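Local structure of putative dienelactone hydrolase (Klebsiella pneumoniae subsp. pneumoniae MGH 78578, 3F67) at residues E58-I63 with R233-F238. The protein is a putative dienelactone hydrolase, probably an alpha/beta-hydrolase enzyme that cleaves ester or lactone bonds in a substrate not yet established. Sequence-based numbering, arbitrary orientation.
Sequences EGYLAI and RMLAWF
Glu58 and Tyr60 face Leu235 and Phe238 where the turn joining helix 46-57 to strand 61-65 meets the last turns of helix 224-238, two elements far apart in sequence but neighbours on one side of the alpha/beta-hydrolase sheet. The backbones stay well apart, the nearest CA atoms of Glu58 and Leu235 lying 8.4 Å from each other, and no direct hydrogen bond links them. Gly59, with its positive phi of 110°, closes helix 46-57 in a Schellman motif and turns the chain into the strand, where Leu61 and Ile63 pair with strand 32-38 and Ala62 with Ala23.

The gap is filled by side chains and one water. Leu235 reaches in with its two methyls divided between partners: CD1 packs 3.7 Å from CD of Glu58, while CD2 lies against CG of the same glutamate. CD2 also meets the tyrosine ring, 4.0 Å from CE2 of Tyr60. The glutamate chain crosses the leucine at about a right angle; a bend at chi2 (-70°) folds it so that both its aliphatic part and its carboxylate carbon lie against the methyls. Tyr60, its ring buried and touching Pro33 and Val35, projects toward the helix with CG beside the backbone N (chi1 -66°). Its hydroxyl ends 3.3 Å from CB of Phe238, a close van der Waals approach, and the phenylalanine side chain also packs on Val143 of strand 141-145 in the central sheet.

A water links the tyrosine hydroxyl to the helix backbone. Lying in the plane of the ring, at its edge, it is 2.7 Å from Tyr60 OH and donates a hydrogen bond to the carbonyl O of Leu235, also at 2.7 Å.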
# COMPACT_ATOMS: atom_id res chain seq x y z
N GLU A 58 15.71 -6.41 -2.88
CA GLU A 58 15.19 -7.35 -3.90
C GLU A 58 15.27 -6.84 -5.31
O GLU A 58 14.89 -7.57 -6.26
CB GLU A 58 13.72 -7.72 -3.60
CG GLU A 58 13.51 -8.31 -2.19
CD GLU A 58 14.09 -9.71 -2.01
OE1 GLU A 58 14.50 -10.34 -3.01
OE2 GLU A 58 14.13 -10.19 -0.86
N GLY A 59 15.71 -5.58 -5.47
CA GLY A 59 15.91 -5.00 -6.79
C GLY A 59 14.93 -3.91 -7.22
O GLY A 59 15.02 -3.45 -8.37
N TYR A 60 14.08 -3.47 -6.29
CA TYR A 60 13.05 -2.47 -6.58
C TYR A 60 13.48 -1.05 -6.15
O TYR A 60 14.25 -0.87 -5.19
CB TYR A 60 11.75 -2.82 -5.82
CG TYR A 60 11.16 -4.08 -6.34
CD1 TYR A 60 10.48 -4.09 -7.59
CD2 TYR A 60 11.27 -5.29 -5.64
CE1 TYR A 60 9.97 -5.27 -8.12
CE2 TYR A 60 10.74 -6.45 -6.16
CZ TYR A 60 10.08 -6.44 -7.39
OH TYR A 60 9.58 -7.58 -7.93
N LEU A 61 12.99 -0.06 -6.91
CA LEU A 61 12.97 1.36 -6.45
C LEU A 61 11.69 1.47 -5.63
O LEU A 61 10.57 1.51 -6.18
CB LEU A 61 12.95 2.34 -7.64
CG LEU A 61 12.57 3.82 -7.32
CD1 LEU A 61 13.51 4.36 -6.24
CD2 LEU A 61 12.69 4.65 -8.65
N ALA A 62 11.84 1.51 -4.31
CA ALA A 62 10.68 1.52 -3.42
C ALA A 62 10.52 2.92 -2.86
O ALA A 62 11.50 3.53 -2.37
CB ALA A 62 10.91 0.53 -2.24
N ILE A 63 9.31 3.43 -2.93
CA ILE A 63 9.07 4.88 -2.56
C ILE A 63 7.87 4.96 -1.63
O ILE A 63 6.81 4.45 -1.99
CB ILE A 63 8.77 5.75 -3.83
CG1 ILE A 63 9.95 5.66 -4.81
CG2 ILE A 63 8.56 7.23 -3.41
CD1 ILE A 63 9.52 6.03 -6.27
N ARG A 233 5.09 -14.32 -0.86
CA ARG A 233 3.94 -14.30 -1.85
C ARG A 233 3.91 -12.97 -2.57
O ARG A 233 3.61 -12.92 -3.75
CB ARG A 233 2.59 -14.54 -1.16
CG ARG A 233 2.37 -16.03 -0.74
CD ARG A 233 1.00 -16.21 -0.10
NE ARG A 233 0.87 -17.63 0.29
CZ ARG A 233 0.39 -18.60 -0.49
NH1 ARG A 233 -0.09 -18.31 -1.69
NH2 ARG A 233 0.32 -19.85 0.00
N MSE A 234 4.22 -11.88 -1.86
CA MSE A 234 4.27 -10.56 -2.52
C MSE A 234 5.35 -10.51 -3.61
O MSE A 234 5.11 -10.10 -4.75
CB MSE A 234 4.55 -9.47 -1.48
CG MSE A 234 4.68 -8.05 -2.08
SE MSE A 234 5.45 -6.86 -0.73
CE MSE A 234 7.19 -7.68 -0.65
N LEU A 235 6.57 -10.94 -3.25
CA LEU A 235 7.63 -10.99 -4.23
C LEU A 235 7.29 -11.93 -5.41
O LEU A 235 7.61 -11.59 -6.56
CB LEU A 235 8.96 -11.45 -3.59
CG LEU A 235 9.45 -10.41 -2.55
CD1 LEU A 235 10.65 -11.03 -1.84
CD2 LEU A 235 9.88 -9.06 -3.19
N ALA A 236 6.63 -13.05 -5.14
CA ALA A 236 6.24 -13.97 -6.24
C ALA A 236 5.21 -13.30 -7.18
O ALA A 236 5.24 -13.48 -8.40
CB ALA A 236 5.62 -15.28 -5.63
N TRP A 237 4.32 -12.49 -6.60
CA TRP A 237 3.24 -11.87 -7.35
C TRP A 237 3.85 -10.84 -8.29
O TRP A 237 3.38 -10.67 -9.42
CB TRP A 237 2.28 -11.18 -6.36
CG TRP A 237 0.97 -10.73 -6.96
CD1 TRP A 237 0.63 -9.45 -7.31
CD2 TRP A 237 -0.16 -11.54 -7.18
NE1 TRP A 237 -0.68 -9.43 -7.77
CE2 TRP A 237 -1.19 -10.70 -7.68
CE3 TRP A 237 -0.42 -12.92 -6.98
CZ2 TRP A 237 -2.48 -11.18 -8.00
CZ3 TRP A 237 -1.71 -13.43 -7.29
CH2 TRP A 237 -2.73 -12.55 -7.81
N PHE A 238 4.86 -10.13 -7.81
CA PHE A 238 5.54 -9.06 -8.56
C PHE A 238 6.59 -9.57 -9.55
O PHE A 238 7.08 -8.80 -10.41
CB PHE A 238 6.29 -8.10 -7.61
CG PHE A 238 5.40 -7.17 -6.80
CD1 PHE A 238 5.88 -6.58 -5.61
CD2 PHE A 238 4.06 -6.93 -7.18
CE1 PHE A 238 5.07 -5.72 -4.85
CE2 PHE A 238 3.23 -6.04 -6.42
CZ PHE A 238 3.72 -5.45 -5.26
O HOH W 1 9.83 -10.00 -6.86